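PDB 2RFQ: 3-HSA hydroxylase, oxygenase from Rhodococcus sp., which catalyses the FMNH2- and oxygen-dependent ortho-hydroxylation of the secosteroid 3-HSA to the catechol 3,4-DHSA during cholesterol breakdown. Local coordinates for residues D64-Y69 with N300-Y305; A284-D289 with I334-K339; D291-Q296 with V327-R332; R321-Q326 with P373-V378. One frame throughout, in Å; residues are numbered along the deposited sequence.

Contact 1. Residues D64-Y69 with N300-Y305; sequences DPVLFY and NVADEY
Val-66 and Ala-302 bring the two backbones nearest, with their CA atoms 6.4 Å apart. Helix 65-69 runs nearly antiparallel to helix 300-305, at 157° between their directions. The short axes approach to 9.7 Å, and the contact is made by side chains. Asp-64 is the N-cap of the first helix. Its OD1 accepts from Val-66 N at 3.0 Å, met from above the carboxylate plane.

Pro-65 and Tyr-305 make the tightest side-chain contact. Pro-65 CD sits over the centre of the Tyr-305 ring, 3.4 Å from the centroid, in a CH-pi contact. The Asp-64 carboxylate approaches the same ring obliquely, its OD1 3.7 Å from Tyr-305 CD2. Val-301 is the other anchor, and its two methyls divide the work. CG1, anti to the backbone N (chi1 166°), packs against both Pro-65 CG and Val-66 CG2, each at 3.7 Å. CG2 reaches Tyr-69 CE2 at 3.9 Å. Val-66 CG2 also touches Ala-302 CB. No hydrogen bond crosses the contact, which is mainly apolar.

The contact joins the N-terminal helical region to the C-terminal helices of the acyl-CoA dehydrogenase fold. Helix 233-266 packs against both sides: Tyr-69 OH bonds to Ile-236 O, and Val-301 touches Thr-235. Glu-304 turns to helix 316-344, where it meets Leu-318 and Ala-322.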
loop_
_atom_site.group_PDB
_atom_site.type_symbol
_atom_site.label_atom_id
_atom_site.label_comp_id
_atom_site.label_asym_id
_atom_site.label_seq_id
_atom_site.Cartn_x
_atom_site.Cartn_y
_atom_site.Cartn_z
ATOM N N ASP A 64 15.197 -18.365 -28.479
ATOM C CA ASP A 64 15.452 -17.592 -27.252
ATOM C C ASP A 64 14.115 -17.453 -26.498
ATOM O O ASP A 64 13.130 -16.979 -27.058
ATOM C CB ASP A 64 15.970 -16.214 -27.710
ATOM C CG ASP A 64 16.373 -15.292 -26.568
ATOM O OD1 ASP A 64 15.884 -15.433 -25.426
ATOM O OD2 ASP A 64 17.204 -14.413 -26.854
ATOM N N PRO A 65 14.054 -17.902 -25.230
ATOM C CA PRO A 65 12.774 -17.859 -24.505
ATOM C C PRO A 65 12.224 -16.459 -24.333
ATOM O O PRO A 65 11.003 -16.310 -24.220
ATOM C CB PRO A 65 13.078 -18.547 -23.152
ATOM C CG PRO A 65 14.580 -18.445 -23.021
ATOM C CD PRO A 65 15.137 -18.497 -24.427
ATOM N N VAL A 66 13.093 -15.440 -24.359
ATOM C CA VAL A 66 12.594 -14.057 -24.252
ATOM C C VAL A 66 11.727 -13.725 -25.476
ATOM O O VAL A 66 10.740 -13.020 -25.367
ATOM C CB VAL A 66 13.696 -13.018 -24.015
ATOM C CG1 VAL A 66 13.108 -11.596 -24.042
ATOM C CG2 VAL A 66 14.368 -13.289 -22.655
ATOM N N LEU A 67 12.097 -14.236 -26.639
ATOM C CA LEU A 67 11.266 -14.014 -27.828
ATOM C C LEU A 67 9.871 -14.615 -27.612
ATOM O O LEU A 67 8.864 -13.968 -27.908
ATOM C CB LEU A 67 11.937 -14.624 -29.068
ATOM C CG LEU A 67 11.058 -14.642 -30.331
ATOM C CD1 LEU A 67 10.600 -13.283 -30.801
ATOM C CD2 LEU A 67 11.794 -15.336 -31.472
ATOM N N PHE A 68 9.820 -15.829 -27.067
ATOM C CA PHE A 68 8.543 -16.493 -26.816
ATOM C C PHE A 68 7.687 -15.659 -25.852
ATOM O O PHE A 68 6.499 -15.390 -26.138
ATOM C CB PHE A 68 8.742 -17.904 -26.248
ATOM C CG PHE A 68 7.449 -18.572 -25.878
ATOM C CD1 PHE A 68 6.627 -19.112 -26.864
ATOM C CD2 PHE A 68 7.048 -18.651 -24.536
ATOM C CE1 PHE A 68 5.411 -19.728 -26.532
ATOM C CE2 PHE A 68 5.813 -19.239 -24.198
ATOM C CZ PHE A 68 5.007 -19.779 -25.193
ATOM N N TYR A 69 8.272 -15.223 -24.723
ATOM C CA TYR A 69 7.465 -14.469 -23.754
ATOM C C TYR A 69 7.071 -13.085 -24.276
ATOM O O TYR A 69 6.006 -12.567 -23.920
ATOM C CB TYR A 69 8.133 -14.387 -22.379
ATOM C CG TYR A 69 8.320 -15.735 -21.739
ATOM C CD1 TYR A 69 7.231 -16.568 -21.470
ATOM C CD2 TYR A 69 9.601 -16.190 -21.428
ATOM C CE1 TYR A 69 7.411 -17.833 -20.892
ATOM C CE2 TYR A 69 9.802 -17.446 -20.837
ATOM C CZ TYR A 69 8.707 -18.249 -20.563
ATOM O OH TYR A 69 8.931 -19.490 -19.980
ATOM N N ASN A 300 15.227 -12.002 -15.760
ATOM C CA ASN A 300 15.657 -13.247 -15.145
ATOM C C ASN A 300 15.722 -14.375 -16.182
ATOM O O ASN A 300 16.640 -15.181 -16.161
ATOM C CB ASN A 300 14.730 -13.616 -13.983
ATOM C CG ASN A 300 14.861 -12.678 -12.808
ATOM O OD1 ASN A 300 13.838 -12.311 -12.173
ATOM N ND2 ASN A 300 16.090 -12.305 -12.467
ATOM N N VAL A 301 14.739 -14.416 -17.088
ATOM C CA VAL A 301 14.773 -15.408 -18.171
ATOM C C VAL A 301 16.037 -15.205 -19.027
ATOM O O VAL A 301 16.761 -16.160 -19.322
ATOM C CB VAL A 301 13.493 -15.349 -19.035
ATOM C CG1 VAL A 301 13.703 -16.124 -20.319
ATOM C CG2 VAL A 301 12.319 -15.967 -18.250
ATOM N N ALA A 302 16.294 -13.957 -19.406
ATOM C CA ALA A 302 17.494 -13.655 -20.222
ATOM C C ALA A 302 18.813 -14.090 -19.527
ATOM O O ALA A 302 19.732 -14.643 -20.167
ATOM C CB ALA A 302 17.520 -12.156 -20.579
ATOM N N ASP A 303 18.905 -13.834 -18.229
ATOM C CA ASP A 303 20.098 -14.191 -17.461
ATOM C C ASP A 303 20.278 -15.694 -17.397
ATOM O O ASP A 303 21.390 -16.210 -17.600
ATOM C CB ASP A 303 20.022 -13.588 -16.058
ATOM C CG ASP A 303 20.222 -12.072 -16.056
ATOM O OD1 ASP A 303 20.456 -11.467 -17.124
ATOM O OD2 ASP A 303 20.192 -11.499 -14.956
ATOM N N GLU A 304 19.193 -16.428 -17.138
ATOM C CA GLU A 304 19.300 -17.892 -17.133
ATOM C C GLU A 304 19.775 -18.387 -18.501
ATOM O O GLU A 304 20.691 -19.213 -18.600
ATOM C CB GLU A 304 17.968 -18.553 -16.769
ATOM C CG GLU A 304 17.425 -18.167 -15.372
ATOM C CD GLU A 304 16.174 -18.914 -14.992
ATOM O OE1 GLU A 304 15.623 -19.653 -15.834
ATOM O OE2 GLU A 304 15.724 -18.748 -13.827
ATOM N N TYR A 305 19.155 -17.867 -19.558
ATOM C CA TYR A 305 19.424 -18.349 -20.922
ATOM C C TYR A 305 20.855 -18.037 -21.333
ATOM O O TYR A 305 21.529 -18.863 -21.956
ATOM C CB TYR A 305 18.438 -17.705 -21.901
ATOM C CG TYR A 305 18.508 -18.259 -23.300
ATOM C CD1 TYR A 305 18.259 -19.625 -23.558
ATOM C CD2 TYR A 305 18.814 -17.417 -24.380
ATOM C CE1 TYR A 305 18.313 -20.138 -24.862
ATOM C CE2 TYR A 305 18.859 -17.913 -25.675
ATOM C CZ TYR A 305 18.612 -19.262 -25.914
ATOM O OH TYR A 305 18.671 -19.734 -27.202
#

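Contact 2. Residues A284-D289 with I334-K339; sequences AEASSD and ISSIDK
The carboxylates of Glu-285 and Asp-289 are the flat groups here, and they deal with Lys-339 in different ways. Glu-285 meets the aliphatic part of the lysine, with OE1 3.5 Å from both Lys-339 CD and Lys-339 CE. The two chains cross at about a right angle, and Glu-285 CB also packs on the lysine CD and CE. The charge of Glu-285 is directed to Arg-282, its salt-bridge partner one turn earlier.

Asp-289 reaches the lysine through a water at its OD2. That water donates to Asp-289 OD2 at 2.6 Å and to Ser-336 OG at 2.8 Å. It accepts from Lys-339 NZ, also at 2.8 Å. The lysine chain is extended as far as CE, and a turn at chi4 (56°) places NZ by the water. Direct charge contact is lacking: Asp-289 OD2 and Lys-339 NZ stand 4.4 Å apart. Asp-289 OD1 forms salt bridges with Arg-328 and Arg-332 of the second subunit, so the ionised carboxylate is probably favoured. Ser-336 OG also bonds to Arg-332 O. A methionine in place of Lys-339 would probably leave the water without its ammonium donor and Asp-289 without this nearby positive charge.

Small residues make the close approach possible. Ala-286 and Ser-336 have CA atoms 4.4 Å apart, and their CB atoms touch. The two segments belong to an antiparallel hairpin of long helices, 277-309 and 316-344, in the C-terminal helical bundle of the acyl-CoA dehydrogenase fold.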
loop_
_atom_site.group_PDB
_atom_site.type_symbol
_atom_site.label_atom_id
_atom_site.label_comp_id
_atom_site.label_asym_id
_atom_site.label_seq_id
_atom_site.Cartn_x
_atom_site.Cartn_y
_atom_site.Cartn_z
ATOM N N ALA A 284 1.260 7.322 -14.334
ATOM C CA ALA A 284 2.699 7.212 -14.111
ATOM C C ALA A 284 3.015 5.977 -13.276
ATOM O O ALA A 284 3.930 5.214 -13.598
ATOM C CB ALA A 284 3.242 8.470 -13.438
ATOM N N GLU A 285 2.270 5.787 -12.187
ATOM C CA GLU A 285 2.496 4.619 -11.323
ATOM C C GLU A 285 2.310 3.309 -12.086
ATOM O O GLU A 285 3.171 2.415 -12.035
ATOM C CB GLU A 285 1.539 4.638 -10.131
ATOM C CG GLU A 285 1.788 5.811 -9.182
ATOM C CD GLU A 285 0.682 5.911 -8.148
ATOM O OE1 GLU A 285 -0.465 5.506 -8.461
ATOM O OE2 GLU A 285 0.971 6.370 -7.029
ATOM N N ALA A 286 1.195 3.212 -12.810
ATOM C CA ALA A 286 0.861 1.989 -13.531
ATOM C C ALA A 286 1.880 1.674 -14.609
ATOM O O ALA A 286 2.386 0.542 -14.673
ATOM C CB ALA A 286 -0.532 2.099 -14.134
ATOM N N SER A 287 2.212 2.669 -15.432
ATOM C CA SER A 287 3.179 2.416 -16.512
ATOM C C SER A 287 4.529 1.991 -15.918
ATOM O O SER A 287 5.204 1.078 -16.431
ATOM C CB SER A 287 3.324 3.633 -17.437
ATOM O OG SER A 287 3.743 4.766 -16.710
ATOM N N SER A 288 4.940 2.647 -14.827
ATOM C CA SER A 288 6.262 2.316 -14.279
ATOM C C SER A 288 6.280 0.914 -13.711
ATOM O O SER A 288 7.240 0.170 -13.894
ATOM C CB SER A 288 6.674 3.330 -13.214
ATOM O OG SER A 288 7.946 2.984 -12.666
ATOM N N ASP A 289 5.217 0.556 -13.017
ATOM C CA ASP A 289 5.168 -0.769 -12.356
ATOM C C ASP A 289 5.011 -1.911 -13.355
ATOM O O ASP A 289 5.583 -2.995 -13.161
ATOM C CB ASP A 289 4.085 -0.793 -11.292
ATOM C CG ASP A 289 4.395 0.144 -10.133
ATOM O OD1 ASP A 289 5.576 0.577 -10.005
ATOM O OD2 ASP A 289 3.469 0.425 -9.338
ATOM N N ILE A 334 -1.366 -6.662 -11.882
ATOM C CA ILE A 334 -2.743 -6.551 -11.364
ATOM C C ILE A 334 -2.938 -5.230 -10.610
ATOM O O ILE A 334 -3.952 -4.554 -10.796
ATOM C CB ILE A 334 -3.093 -7.761 -10.501
ATOM C CG1 ILE A 334 -3.090 -9.009 -11.395
ATOM C CG2 ILE A 334 -4.464 -7.583 -9.872
ATOM C CD1 ILE A 334 -3.069 -10.325 -10.645
ATOM N N SER A 335 -1.985 -4.863 -9.751
ATOM C CA SER A 335 -2.082 -3.573 -9.043
ATOM C C SER A 335 -2.221 -2.405 -10.015
ATOM O O SER A 335 -3.001 -1.474 -9.787
ATOM C CB SER A 335 -0.864 -3.400 -8.149
ATOM O OG SER A 335 -0.870 -2.152 -7.470
ATOM N N SER A 336 -1.471 -2.470 -11.117
ATOM C CA SER A 336 -1.497 -1.419 -12.128
ATOM C C SER A 336 -2.834 -1.376 -12.859
ATOM O O SER A 336 -3.398 -0.289 -13.061
ATOM C CB SER A 336 -0.340 -1.641 -13.084
ATOM O OG SER A 336 0.882 -1.538 -12.329
ATOM N N ILE A 337 -3.359 -2.543 -13.232
ATOM C CA ILE A 337 -4.682 -2.583 -13.896
ATOM C C ILE A 337 -5.729 -2.024 -12.918
ATOM O O ILE A 337 -6.619 -1.230 -13.299
ATOM C CB ILE A 337 -5.067 -4.017 -14.327
ATOM C CG1 ILE A 337 -4.118 -4.467 -15.440
ATOM C CG2 ILE A 337 -6.529 -4.046 -14.837
ATOM C CD1 ILE A 337 -4.144 -5.941 -15.669
ATOM N N ASP A 338 -5.624 -2.428 -11.653
ATOM C CA ASP A 338 -6.556 -1.939 -10.634
ATOM C C ASP A 338 -6.549 -0.407 -10.563
ATOM O O ASP A 338 -7.636 0.224 -10.518
ATOM C CB ASP A 338 -6.230 -2.539 -9.264
ATOM C CG ASP A 338 -6.663 -3.995 -9.154
ATOM O OD1 ASP A 338 -7.254 -4.519 -10.119
ATOM O OD2 ASP A 338 -6.414 -4.623 -8.107
ATOM N N LYS A 339 -5.347 0.188 -10.571
ATOM C CA LYS A 339 -5.213 1.636 -10.513
ATOM C C LYS A 339 -5.925 2.265 -11.702
ATOM O O LYS A 339 -6.639 3.262 -11.542
ATOM C CB LYS A 339 -3.736 2.078 -10.524
ATOM C CG LYS A 339 -2.952 1.768 -9.276
ATOM C CD LYS A 339 -1.503 2.295 -9.437
ATOM C CE LYS A 339 -0.658 2.052 -8.186
ATOM N NZ LYS A 339 -0.615 0.596 -7.753
HETATM O O HOH W 1 0.982 -0.154 -9.910
#

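Contact 3. Residues D291-Q296 with V327-R332; sequences DAAWRQ and VRATGR
Ala-293 and Ala-329 meet in a close, buried helix-helix contact between helices 277-309 and 316-344. Their CA atoms are 4.2 Å apart, and their CB atoms touch at 3.8 Å. The short axes come within 8.5 Å and run antiparallel, at 160°. Ala-293 CB also rests on Ala-329 O.

This alanine pair lies in the helical bundle of the acyl-CoA dehydrogenase C-terminal domain, at the subunit interface.

Arg-332 adds the polar part. Its CB touches Ala-293 CB, and its CD passes close to Ala-293 N. NH1 then donates to Gln-296 OE1 at 3.0 Å, a bent bond of 140°. A bend at chi3 (-149°) sets NE beside a water near the guanidinium plane. The water closes the link: it donates to Gln-296 OE1 and accepts from Arg-332 NE. Arg-328 CG lies on one face of the guanidinium.

Arg-332 NH2 forms a salt bridge with Asp-289 of the second subunit. Gln-296 NE2 donates to Asp-291 of that subunit. An alanine in place of Arg-332 would probably leave Gln-296 OE1 without its guanidinium donor and deprive Asp-289 of the second subunit of one of its two arginine partners.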
loop_
_atom_site.group_PDB
_atom_site.type_symbol
_atom_site.label_atom_id
_atom_site.label_comp_id
_atom_site.label_asym_id
_atom_site.label_seq_id
_atom_site.Cartn_x
_atom_site.Cartn_y
_atom_site.Cartn_z
ATOM N N ASP A 291 6.238 -1.722 -16.404
ATOM C CA ASP A 291 7.561 -1.835 -16.998
ATOM C C ASP A 291 8.519 -2.603 -16.056
ATOM O O ASP A 291 9.322 -3.444 -16.496
ATOM C CB ASP A 291 8.114 -0.438 -17.258
ATOM C CG ASP A 291 9.523 -0.485 -17.807
ATOM O OD1 ASP A 291 9.680 -0.788 -19.018
ATOM O OD2 ASP A 291 10.478 -0.254 -17.034
ATOM N N ALA A 292 8.441 -2.319 -14.755
ATOM C CA ALA A 292 9.312 -3.024 -13.801
ATOM C C ALA A 292 9.038 -4.534 -13.836
ATOM O O ALA A 292 9.969 -5.356 -13.833
ATOM C CB ALA A 292 9.112 -2.481 -12.396
ATOM N N ALA A 293 7.751 -4.882 -13.857
ATOM C CA ALA A 293 7.328 -6.286 -13.951
ATOM C C ALA A 293 7.972 -6.951 -15.157
ATOM O O ALA A 293 8.574 -8.006 -15.030
ATOM C CB ALA A 293 5.814 -6.379 -14.041
ATOM N N TRP A 294 7.849 -6.333 -16.322
ATOM C CA TRP A 294 8.440 -6.890 -17.533
ATOM C C TRP A 294 9.976 -6.963 -17.482
ATOM O O TRP A 294 10.562 -7.966 -17.865
ATOM C CB TRP A 294 7.977 -6.108 -18.761
ATOM C CG TRP A 294 8.559 -6.694 -20.018
ATOM C CD1 TRP A 294 9.526 -6.135 -20.815
ATOM C CD2 TRP A 294 8.270 -7.985 -20.576
ATOM N NE1 TRP A 294 9.842 -6.999 -21.855
ATOM C CE2 TRP A 294 9.087 -8.134 -21.729
ATOM C CE3 TRP A 294 7.394 -9.031 -20.210
ATOM C CZ2 TRP A 294 9.051 -9.287 -22.540
ATOM C CZ3 TRP A 294 7.351 -10.184 -21.030
ATOM C CH2 TRP A 294 8.190 -10.290 -22.175
ATOM N N ARG A 295 10.617 -5.904 -16.992
ATOM C CA ARG A 295 12.091 -5.900 -16.893
ATOM C C ARG A 295 12.586 -7.063 -16.064
ATOM O O ARG A 295 13.520 -7.746 -16.464
ATOM C CB ARG A 295 12.585 -4.599 -16.294
ATOM C CG ARG A 295 12.604 -3.442 -17.292
ATOM C CD ARG A 295 13.240 -2.241 -16.625
ATOM N NE ARG A 295 13.105 -1.014 -17.420
ATOM C CZ ARG A 295 13.966 -0.651 -18.373
ATOM N NH1 ARG A 295 15.047 -1.388 -18.647
ATOM N NH2 ARG A 295 13.756 0.461 -19.067
ATOM N N GLN A 296 11.938 -7.311 -14.925
ATOM C CA GLN A 296 12.372 -8.449 -14.085
ATOM C C GLN A 296 11.997 -9.799 -14.691
ATOM O O GLN A 296 12.821 -10.737 -14.723
ATOM C CB GLN A 296 11.784 -8.317 -12.684
ATOM C CG GLN A 296 12.319 -7.068 -11.995
ATOM C CD GLN A 296 11.945 -6.997 -10.535
ATOM O OE1 GLN A 296 10.756 -7.050 -10.180
ATOM N NE2 GLN A 296 12.968 -6.884 -9.666
ATOM N N VAL A 327 6.308 -14.071 -9.431
ATOM C CA VAL A 327 5.053 -13.837 -8.708
ATOM C C VAL A 327 4.827 -12.325 -8.509
ATOM O O VAL A 327 3.699 -11.822 -8.626
ATOM C CB VAL A 327 4.959 -14.611 -7.366
ATOM C CG1 VAL A 327 5.127 -16.130 -7.605
ATOM C CG2 VAL A 327 5.971 -14.095 -6.344
ATOM N N ARG A 328 5.909 -11.596 -8.254
ATOM C CA ARG A 328 5.750 -10.151 -8.043
ATOM C C ARG A 328 5.307 -9.427 -9.313
ATOM O O ARG A 328 4.550 -8.464 -9.225
ATOM C CB ARG A 328 7.023 -9.521 -7.484
ATOM C CG ARG A 328 6.711 -8.207 -6.710
ATOM C CD ARG A 328 7.807 -7.945 -5.636
ATOM N NE ARG A 328 7.593 -6.761 -4.791
ATOM C CZ ARG A 328 6.717 -6.705 -3.788
ATOM N NH1 ARG A 328 5.939 -7.760 -3.493
ATOM N NH2 ARG A 328 6.602 -5.597 -3.057
ATOM N N ALA A 329 5.776 -9.884 -10.478
ATOM C CA ALA A 329 5.406 -9.273 -11.756
ATOM C C ALA A 329 3.891 -9.393 -11.958
ATOM O O ALA A 329 3.227 -8.426 -12.363
ATOM C CB ALA A 329 6.133 -9.954 -12.883
ATOM N N THR A 330 3.340 -10.568 -11.650
ATOM C CA THR A 330 1.877 -10.741 -11.685
ATOM C C THR A 330 1.209 -9.721 -10.761
ATOM O O THR A 330 0.271 -9.035 -11.158
ATOM C CB THR A 330 1.496 -12.171 -11.283
ATOM O OG1 THR A 330 1.919 -13.035 -12.354
ATOM C CG2 THR A 330 -0.030 -12.303 -11.041
ATOM N N GLY A 331 1.724 -9.609 -9.542
ATOM C CA GLY A 331 1.192 -8.642 -8.571
ATOM C C GLY A 331 1.259 -7.205 -9.062
ATOM O O GLY A 331 0.280 -6.461 -8.923
ATOM N N ARG A 332 2.406 -6.810 -9.637
ATOM C CA ARG A 332 2.564 -5.443 -10.160
ATOM C C ARG A 332 1.573 -5.183 -11.308
ATOM O O ARG A 332 0.992 -4.102 -11.422
ATOM C CB ARG A 332 3.986 -5.230 -10.684
ATOM C CG ARG A 332 5.086 -5.278 -9.601
ATOM C CD ARG A 332 6.413 -4.794 -10.201
ATOM N NE ARG A 332 7.558 -5.459 -9.566
ATOM C CZ ARG A 332 8.159 -5.056 -8.441
ATOM N NH1 ARG A 332 9.206 -5.732 -7.968
ATOM N NH2 ARG A 332 7.696 -4.009 -7.765
HETATM O O HOH W 2 8.324 -8.013 -10.876
#

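Contact 4. Residues R321-Q326 with P373-V378; sequences RARRDQ and PERAYV
Ala-376 CB sits over the centre of one face of the Arg-323 guanidinium, 3.8 Å from CZ. The same methyl touches Arg-323 O at 3.6 Å, so backbone and side-chain end both close on it. Arg-375 approaches the guanidinium at its edge: its CG and CD each lie 4.0 Å from Arg-323 NH2. The two guanidinium planes are almost perpendicular, 84° apart. The third contact is Tyr-377, whose CE1 meets Arg-324 O at 3.5 Å at the ring edge.

Arg-323 is folded to reach this place. Turns at chi2 and chi3 (-74° at the latter) set CD and NE. NH1 donates to Gln-326 OE1 at 2.9 Å, in the plane of the amide and on a lone pair. NH1 also binds Ala-370 O, and NE binds Met-393 O. Together these three acceptors would hold the rotation of the guanidinium.

Arg-323 NH2 and Arg-375 NE lie 4.3 Å apart, two like charges. The salt bridge of Arg-375 NH2 with Asp-391 probably offsets this. Tyr-377 OH bonds to Arg-328 NH1, and Pro-373 O lies above one face of its ring. Tyr-377 also packs on Ala-284 of the second subunit, and Glu-374 forms a salt bridge with Arg-282 of the third. Arg-375 is about 5 Å, side chain to side chain, from Ala-369, which by similarity binds FMN.

The pair runs antiparallel, at 148°, and joins the start of helix 373-384 to helix 316-344. Pro-238 of helix 233-266 touches Arg-323.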
loop_
_atom_site.group_PDB
_atom_site.type_symbol
_atom_site.label_atom_id
_atom_site.label_comp_id
_atom_site.label_asym_id
_atom_site.label_seq_id
_atom_site.Cartn_x
_atom_site.Cartn_y
_atom_site.Cartn_z
ATOM N N ARG A 321 15.601 -16.063 -7.401
ATOM C CA ARG A 321 15.264 -14.683 -7.803
ATOM C C ARG A 321 14.175 -14.660 -8.884
ATOM O O ARG A 321 13.286 -13.797 -8.867
ATOM C CB ARG A 321 16.491 -13.896 -8.297
ATOM C CG ARG A 321 17.354 -13.431 -7.141
ATOM C CD ARG A 321 18.405 -12.438 -7.600
ATOM N NE ARG A 321 19.488 -13.119 -8.289
ATOM C CZ ARG A 321 19.819 -12.969 -9.559
ATOM N NH1 ARG A 321 19.146 -12.128 -10.350
ATOM N NH2 ARG A 321 20.856 -13.659 -10.035
ATOM N N ALA A 322 14.253 -15.605 -9.817
ATOM C CA ALA A 322 13.282 -15.704 -10.896
ATOM C C ALA A 322 11.888 -15.891 -10.328
ATOM O O ALA A 322 10.969 -15.172 -10.681
ATOM C CB ALA A 322 13.656 -16.839 -11.867
ATOM N N ARG A 323 11.743 -16.851 -9.407
ATOM C CA ARG A 323 10.429 -17.071 -8.783
ATOM C C ARG A 323 9.927 -15.860 -7.986
ATOM O O ARG A 323 8.752 -15.476 -8.081
ATOM C CB ARG A 323 10.471 -18.330 -7.931
ATOM C CG ARG A 323 10.322 -19.599 -8.767
ATOM C CD ARG A 323 8.856 -19.804 -9.146
ATOM N NE ARG A 323 8.081 -20.268 -7.972
ATOM C CZ ARG A 323 6.801 -19.978 -7.736
ATOM N NH1 ARG A 323 6.095 -19.195 -8.571
ATOM N NH2 ARG A 323 6.221 -20.498 -6.657
ATOM N N ARG A 324 10.836 -15.264 -7.212
ATOM C CA ARG A 324 10.532 -14.042 -6.445
ATOM C C ARG A 324 9.933 -12.957 -7.337
ATOM O O ARG A 324 8.881 -12.415 -7.047
ATOM C CB ARG A 324 11.808 -13.532 -5.770
ATOM C CG ARG A 324 11.637 -12.173 -5.071
ATOM C CD ARG A 324 13.000 -11.511 -4.755
ATOM N NE ARG A 324 13.608 -11.022 -5.982
ATOM C CZ ARG A 324 14.880 -10.641 -6.108
ATOM N NH1 ARG A 324 15.737 -10.687 -5.064
ATOM N NH2 ARG A 324 15.300 -10.181 -7.284
ATOM N N ASP A 325 10.619 -12.646 -8.436
ATOM C CA ASP A 325 10.213 -11.546 -9.300
ATOM C C ASP A 325 9.030 -11.901 -10.175
ATOM O O ASP A 325 8.298 -11.014 -10.621
ATOM C CB ASP A 325 11.406 -11.122 -10.164
ATOM C CG ASP A 325 12.543 -10.487 -9.339
ATOM O OD1 ASP A 325 12.295 -10.010 -8.200
ATOM O OD2 ASP A 325 13.678 -10.475 -9.854
ATOM N N GLN A 326 8.867 -13.190 -10.459
ATOM C CA GLN A 326 7.801 -13.666 -11.330
ATOM C C GLN A 326 6.428 -13.550 -10.651
ATOM O O GLN A 326 5.484 -12.956 -11.206
ATOM C CB GLN A 326 8.082 -15.093 -11.827
ATOM C CG GLN A 326 6.851 -15.756 -12.453
ATOM C CD GLN A 326 6.140 -16.627 -11.457
ATOM O OE1 GLN A 326 6.786 -17.324 -10.668
ATOM N NE2 GLN A 326 4.794 -16.607 -11.483
ATOM N N PRO A 373 1.969 -15.646 -4.297
ATOM C CA PRO A 373 3.232 -14.918 -4.096
ATOM C C PRO A 373 3.977 -15.340 -2.847
ATOM O O PRO A 373 5.221 -15.465 -2.878
ATOM C CB PRO A 373 2.797 -13.448 -4.033
ATOM C CG PRO A 373 1.356 -13.513 -3.501
ATOM C CD PRO A 373 0.776 -14.808 -4.018
ATOM N N GLU A 374 3.251 -15.596 -1.748
ATOM C CA GLU A 374 3.943 -15.997 -0.514
ATOM C C GLU A 374 4.716 -17.305 -0.661
ATOM O O GLU A 374 5.772 -17.479 -0.065
ATOM C CB GLU A 374 2.986 -16.054 0.666
ATOM C CG GLU A 374 2.496 -14.679 1.037
ATOM C CD GLU A 374 1.166 -14.314 0.391
ATOM O OE1 GLU A 374 0.628 -15.060 -0.479
ATOM O OE2 GLU A 374 0.666 -13.235 0.782
ATOM N N ARG A 375 4.229 -18.211 -1.496
ATOM C CA ARG A 375 4.944 -19.451 -1.698
ATOM C C ARG A 375 6.368 -19.132 -2.203
ATOM O O ARG A 375 7.355 -19.639 -1.654
ATOM C CB ARG A 375 4.203 -20.316 -2.721
ATOM C CG ARG A 375 4.953 -21.579 -3.058
ATOM C CD ARG A 375 4.116 -22.483 -3.961
ATOM N NE ARG A 375 4.798 -23.759 -4.198
ATOM C CZ ARG A 375 4.247 -24.811 -4.811
ATOM N NH1 ARG A 375 2.986 -24.769 -5.241
ATOM N NH2 ARG A 375 4.961 -25.926 -4.987
ATOM N N ALA A 376 6.458 -18.290 -3.235
ATOM C CA ALA A 376 7.770 -17.945 -3.800
ATOM C C ALA A 376 8.583 -17.085 -2.834
ATOM O O ALA A 376 9.807 -17.263 -2.721
ATOM C CB ALA A 376 7.623 -17.250 -5.162
ATOM N N TYR A 377 7.907 -16.143 -2.158
ATOM C CA TYR A 377 8.609 -15.204 -1.264
ATOM C C TYR A 377 9.220 -15.918 -0.070
ATOM O O TYR A 377 10.385 -15.671 0.284
ATOM C CB TYR A 377 7.675 -14.105 -0.754
ATOM C CG TYR A 377 7.146 -13.150 -1.796
ATOM C CD1 TYR A 377 7.811 -12.947 -3.016
ATOM C CD2 TYR A 377 5.993 -12.427 -1.540
ATOM C CE1 TYR A 377 7.307 -12.036 -3.989
ATOM C CE2 TYR A 377 5.484 -11.496 -2.483
ATOM C CZ TYR A 377 6.139 -11.326 -3.707
ATOM O OH TYR A 377 5.648 -10.437 -4.659
ATOM N N VAL A 378 8.447 -16.821 0.528
ATOM C CA VAL A 378 8.960 -17.580 1.673
ATOM C C VAL A 378 10.157 -18.406 1.225
ATOM O O VAL A 378 11.183 -18.442 1.915
ATOM C CB VAL A 378 7.852 -18.450 2.301
ATOM C CG1 VAL A 378 8.422 -19.444 3.312
ATOM C CG2 VAL A 378 6.807 -17.536 2.958
#

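How the contacts relate
Contacts 2 and 3 hold the same helix pair, 277-309 with 316-344, and contact 3 is nested inside the loop closed by contact 2. Both place small residues at the closest approach and flank them with polar chains and a water. Contact 4 uses helix 316-344 further back and ties it to helix 373-384; Val-327 of contact 3 packs on its Pro-373 and Tyr-377. Contact 1 differs most. It joins distant parts of the chain, is only partly buried and is mainly apolar, with wider helix spacing. It touches contact 3 where Tyr-69 O meets Trp-294. Contacts 2, 3 and 4 are buried, and all four reach the second subunit.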